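Long-range contacts in carbonic anhydrase (Coccomyxa sp. PA, PDB 3UCJ), which probably catalyses the reversible hydration of carbon dioxide to hydrogencarbonate, using one zinc ion per subunit: residues 71-75 with 157-161; 101-105 with 187-191. All blocks are in the same frame, centred on the assembly; numbering follows the deposited sequence.

Interaction 1: 71-75 with 157-161; sequences VGNLV and NVEAQ. With AZM (5-acetamido-1,3,4-thiadiazole-2-sulfonamide), chain D.
V71 and G72 of the acetazolamide pocket lie in the loop that follows strand 65-70, and helix 146-167 holds this loop through two amide side chains. V71 CG1 lies 3.8 Å from AZM S2. The loop has no regular structure. G72 (phi/psi 83/4) and N73 (53/50) both have positive phi, and at G72 a CB would clash with the preceding carbonyl. L74 and V75 are extended. The helix presents N157 and Q161, one turn apart, with CB toward the loop. N157 ND2 (chi1 t) donates to G72 O at 3.1 Å. Q161 (chi1 m, chi2 m) accepts V75 N at OE1, 2.8 Å. Q161 NE2 also donates to N157 OD1 at 3.0 Å. The CA atoms of V75 and Q161 are 5.8 Å apart. One water accepts from N73 ND2 (3.3 Å) and N157 ND2 (3.0 Å). The linked amides thus satisfy backbone polar groups of an irregular, buried loop, while N73 O is left without a partner.

Interaction 2: 101-105 with 187-191; sequences CGHYN and VYTPG. With ZN (zinc ion), chain C.
Backbone hydrogen bonds define a parallel strand pair, 101-103 beside 187-189. Y188 N donates to G102 O and Y104 N to Y188 O, both at 2.9 Å. The bridges pair G102 with V187 (CA-CA 4.7 Å) and H103 with Y188 (4.4 Å). The strand axes approach to 4.4 Å and cross at -33°. CA-H...O contacts add V187 CA to G102 O (3.2 Å) and H103 CA to Y188 O (3.1 Å).

Side chains of H103 and Y188 share one sheet face, with their CB atoms 4.1 Å apart. V187 lies on the other face, where its CG2 makes a CH-pi contact 3.9 Å from the Y104 ring centroid.

Metal binding involves H103 (chi1 p), whose NE2 is 2.1 Å from ZN; its ND1 donates to Y104 O at 2.9 Å. C47, C106 and the sulfonamide nitrogen of acetazolamide complete the site; Cys-Cys-His is usual for the class.

Strand 42-47 pairs with 97-103 and strand 194-202 with 182-189. Helix 146-167 packs on V187 and hydrogen-bonds Y104 OH through E155.

Both contacts lie in the alpha/beta core of one carbonic anhydrase domain, with centres about 12 Å apart. Their segments alternate along the chain: 71-75, 101-105, 157-161, 187-191. Interaction 2 joins two neighbouring parallel strands of the sheet. Interaction 1 joins the loop after strand 65-70, outermost of the sheet within this chain, to helix 146-167, which also packs against V187 of interaction 2. The contacts touch directly. N73 CG is 3.3 Å from C101 O, N73 OD1 is 3.3 Å from G102 CA, and V158 CG2 is 3.4 Å from G102 N. The active site draws on both: V71, G72 and H103 line the inhibitor pocket, and H103 binds the zinc.

Interaction 1: 71-75 with 157-161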
loop_
_atom_site.group_PDB
_atom_site.type_symbol
_atom_site.label_atom_id
_atom_site.label_comp_id
_atom_site.label_asym_id
_atom_site.label_seq_id
_atom_site.Cartn_x
_atom_site.Cartn_y
_atom_site.Cartn_z
ATOM N N VAL A 71 13.710 -2.085 -3.588
ATOM C CA VAL A 71 14.081 -2.657 -4.910
ATOM C C VAL A 71 13.827 -1.717 -6.066
ATOM O O VAL A 71 12.676 -1.308 -6.377
ATOM C CB VAL A 71 13.290 -4.044 -5.090
ATOM C CG1 VAL A 71 13.315 -4.446 -6.610
ATOM C CG2 VAL A 71 13.790 -5.098 -4.086
ATOM N N GLY A 72 14.910 -1.319 -6.757
ATOM C CA GLY A 72 14.757 -0.339 -7.816
ATOM C C GLY A 72 14.715 1.143 -7.438
ATOM O O GLY A 72 14.499 1.938 -8.298
ATOM N N ASN A 73 14.891 1.547 -6.155
ATOM C CA ASN A 73 14.953 2.931 -5.824
ATOM C C ASN A 73 13.771 3.742 -6.333
ATOM O O ASN A 73 13.877 4.797 -6.933
ATOM C CB ASN A 73 16.352 3.583 -6.133
ATOM C CG ASN A 73 16.819 3.464 -7.591
ATOM O OD1 ASN A 73 17.627 2.565 -7.927
ATOM N ND2 ASN A 73 16.430 4.410 -8.413
ATOM N N LEU A 74 12.593 3.223 -6.039
ATOM C CA LEU A 74 11.389 3.779 -6.595
ATOM C C LEU A 74 10.724 4.728 -5.550
ATOM O O LEU A 74 10.769 4.460 -4.377
ATOM C CB LEU A 74 10.387 2.644 -6.780
ATOM C CG LEU A 74 10.892 1.587 -7.815
ATOM C CD1 LEU A 74 9.704 0.673 -8.018
ATOM C CD2 LEU A 74 11.150 2.199 -9.210
ATOM N N VAL A 75 10.045 5.724 -6.055
ATOM C CA VAL A 75 9.353 6.723 -5.199
ATOM C C VAL A 75 7.949 6.878 -5.728
ATOM O O VAL A 75 7.725 7.347 -6.876
ATOM C CB VAL A 75 10.106 8.092 -5.328
ATOM C CG1 VAL A 75 9.354 9.245 -4.525
ATOM C CG2 VAL A 75 11.521 7.928 -4.899
ATOM N N ASN A 157 15.131 5.675 -15.190
ATOM C CA ASN A 157 14.462 5.423 -13.903
ATOM C C ASN A 157 14.914 6.506 -12.893
ATOM O O ASN A 157 14.060 7.161 -12.209
ATOM C CB ASN A 157 14.745 4.030 -13.406
ATOM C CG ASN A 157 13.900 3.708 -12.136
ATOM O OD1 ASN A 157 12.679 3.926 -12.131
ATOM N ND2 ASN A 157 14.572 3.292 -11.089
ATOM N N VAL A 158 16.222 6.744 -12.803
ATOM C CA VAL A 158 16.676 7.892 -11.952
ATOM C C VAL A 158 15.903 9.173 -12.286
ATOM O O VAL A 158 15.376 9.890 -11.384
ATOM C CB VAL A 158 18.224 8.130 -12.035
ATOM C CG1 VAL A 158 18.613 9.409 -11.215
ATOM C CG2 VAL A 158 18.963 6.906 -11.492
ATOM N N GLU A 159 15.884 9.567 -13.576
ATOM C CA GLU A 159 15.193 10.791 -13.905
ATOM C C GLU A 159 13.752 10.795 -13.467
ATOM O O GLU A 159 13.232 11.827 -13.011
ATOM C CB GLU A 159 15.277 11.143 -15.438
ATOM C CG GLU A 159 14.597 12.536 -15.604
ATOM C CD GLU A 159 14.764 13.238 -16.960
ATOM O OE1 GLU A 159 15.433 12.644 -17.860
ATOM O OE2 GLU A 159 14.153 14.336 -17.099
ATOM N N ALA A 160 13.035 9.678 -13.669
ATOM C CA ALA A 160 11.632 9.658 -13.313
ATOM C C ALA A 160 11.499 9.765 -11.785
ATOM O O ALA A 160 10.548 10.391 -11.323
ATOM C CB ALA A 160 11.037 8.298 -13.753
ATOM N N GLN A 161 12.418 9.135 -11.034
ATOM C CA GLN A 161 12.259 9.104 -9.570
ATOM C C GLN A 161 12.638 10.487 -9.039
ATOM O O GLN A 161 12.026 10.971 -8.077
ATOM C CB GLN A 161 13.037 7.964 -8.874
ATOM C CG GLN A 161 12.655 6.558 -9.419
ATOM C CD GLN A 161 11.117 6.318 -9.562
ATOM O OE1 GLN A 161 10.317 6.760 -8.696
ATOM N NE2 GLN A 161 10.687 5.617 -10.702
HETATM C C1 AZM D . 17.651 -6.577 -8.105
HETATM C C2 AZM D . 16.127 -8.063 -9.248
HETATM C C3 AZM D . 13.843 -8.556 -9.729
HETATM C C4 AZM D . 12.840 -9.619 -10.139
HETATM N N1 AZM D . 19.213 -4.292 -7.932
HETATM N N2 AZM D . 17.446 -8.265 -9.581
HETATM N N3 AZM D . 18.402 -7.364 -8.875
HETATM N N4 AZM D . 15.135 -8.781 -9.975
HETATM O O1 AZM D . 19.073 -5.901 -6.021
HETATM O O2 AZM D . 17.191 -4.585 -6.752
HETATM O O3 AZM D . 13.505 -7.487 -9.153
HETATM S S1 AZM D . 18.418 -5.375 -7.099
HETATM S S2 AZM D . 15.894 -6.856 -8.071
HETATM O O HOH W 1 17.531 3.598 -11.388
#

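Interaction 2: 101-105 with 187-191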
loop_
_atom_site.group_PDB
_atom_site.type_symbol
_atom_site.label_atom_id
_atom_site.label_comp_id
_atom_site.label_asym_id
_atom_site.label_seq_id
_atom_site.Cartn_x
_atom_site.Cartn_y
_atom_site.Cartn_z
ATOM N N CYS A 101 19.313 7.965 -5.937
ATOM C CA CYS A 101 20.438 7.251 -6.501
ATOM C C CYS A 101 20.016 5.981 -7.186
ATOM O O CYS A 101 19.543 5.072 -6.503
ATOM C CB CYS A 101 21.427 6.922 -5.373
ATOM S SG CYS A 101 23.000 6.269 -6.062
ATOM N N GLY A 102 20.201 5.871 -8.507
ATOM C CA GLY A 102 20.083 4.521 -9.094
ATOM C C GLY A 102 21.466 3.881 -9.215
ATOM O O GLY A 102 22.477 4.493 -8.830
ATOM N N HIS A 103 21.536 2.687 -9.787
ATOM C CA HIS A 103 22.869 2.082 -9.995
ATOM C C HIS A 103 22.888 1.198 -11.268
ATOM O O HIS A 103 21.912 0.488 -11.600
ATOM C CB HIS A 103 23.301 1.251 -8.787
ATOM C CG HIS A 103 22.497 0.007 -8.598
ATOM N ND1 HIS A 103 22.916 -1.253 -8.990
ATOM C CD2 HIS A 103 21.266 -0.167 -8.047
ATOM C CE1 HIS A 103 21.993 -2.149 -8.650
ATOM N NE2 HIS A 103 20.989 -1.514 -8.074
ATOM N N TYR A 104 24.043 1.168 -11.986
ATOM C CA TYR A 104 24.164 0.242 -13.141
ATOM C C TYR A 104 24.148 -1.168 -12.661
ATOM O O TYR A 104 24.439 -1.444 -11.491
ATOM C CB TYR A 104 25.477 0.572 -13.928
ATOM C CG TYR A 104 25.351 1.954 -14.535
ATOM C CD1 TYR A 104 26.164 3.000 -14.109
ATOM C CD2 TYR A 104 24.351 2.231 -15.496
ATOM C CE1 TYR A 104 26.086 4.239 -14.683
ATOM C CE2 TYR A 104 24.243 3.487 -16.066
ATOM C CZ TYR A 104 25.108 4.496 -15.626
ATOM O OH TYR A 104 25.015 5.714 -16.156
ATOM N N ASN A 105 23.750 -2.100 -13.533
ATOM C CA ASN A 105 23.655 -3.499 -13.168
ATOM C C ASN A 105 22.496 -3.771 -12.144
ATOM O O ASN A 105 22.527 -4.724 -11.370
ATOM C CB ASN A 105 25.018 -4.134 -12.694
ATOM C CG ASN A 105 25.038 -5.647 -12.849
ATOM O OD1 ASN A 105 25.092 -6.410 -11.867
ATOM N ND2 ASN A 105 25.084 -6.119 -14.129
ATOM N N VAL A 187 23.873 8.322 -10.011
ATOM C CA VAL A 187 23.901 6.904 -10.364
ATOM C C VAL A 187 25.253 6.296 -9.902
ATOM O O VAL A 187 26.284 6.999 -9.932
ATOM C CB VAL A 187 23.649 6.712 -11.890
ATOM C CG1 VAL A 187 24.805 7.367 -12.722
ATOM C CG2 VAL A 187 23.509 5.261 -12.175
ATOM N N TYR A 188 25.251 5.080 -9.391
ATOM C CA TYR A 188 26.439 4.428 -8.913
ATOM C C TYR A 188 26.816 3.221 -9.777
ATOM O O TYR A 188 25.942 2.482 -10.223
ATOM C CB TYR A 188 26.147 3.964 -7.498
ATOM C CG TYR A 188 27.176 3.169 -6.799
ATOM C CD1 TYR A 188 28.296 3.793 -6.228
ATOM C CD2 TYR A 188 27.051 1.797 -6.671
ATOM C CE1 TYR A 188 29.220 3.106 -5.539
ATOM C CE2 TYR A 188 27.991 1.077 -5.973
ATOM C CZ TYR A 188 29.093 1.763 -5.416
ATOM O OH TYR A 188 30.018 1.096 -4.717
ATOM N N THR A 189 28.115 2.965 -9.910
ATOM C CA THR A 189 28.602 1.764 -10.660
ATOM C C THR A 189 29.175 0.730 -9.704
ATOM O O THR A 189 30.214 0.979 -9.094
ATOM C CB THR A 189 29.634 2.158 -11.736
ATOM O OG1 THR A 189 29.021 3.133 -12.578
ATOM C CG2 THR A 189 30.025 0.920 -12.559
ATOM N N PRO A 190 28.460 -0.399 -9.466
ATOM C CA PRO A 190 28.935 -1.292 -8.454
ATOM C C PRO A 190 30.380 -1.723 -8.754
ATOM O O PRO A 190 31.161 -1.924 -7.813
ATOM C CB PRO A 190 27.992 -2.513 -8.579
ATOM C CG PRO A 190 26.702 -1.890 -9.026
ATOM C CD PRO A 190 27.094 -0.757 -9.930
ATOM N N GLY A 191 30.714 -1.900 -10.040
ATOM C CA GLY A 191 31.990 -2.511 -10.403
ATOM C C GLY A 191 33.177 -1.564 -10.318
ATOM O O GLY A 191 34.307 -2.027 -10.469
HETATM ZN ZN ZN C . 19.083 -2.357 -7.953
#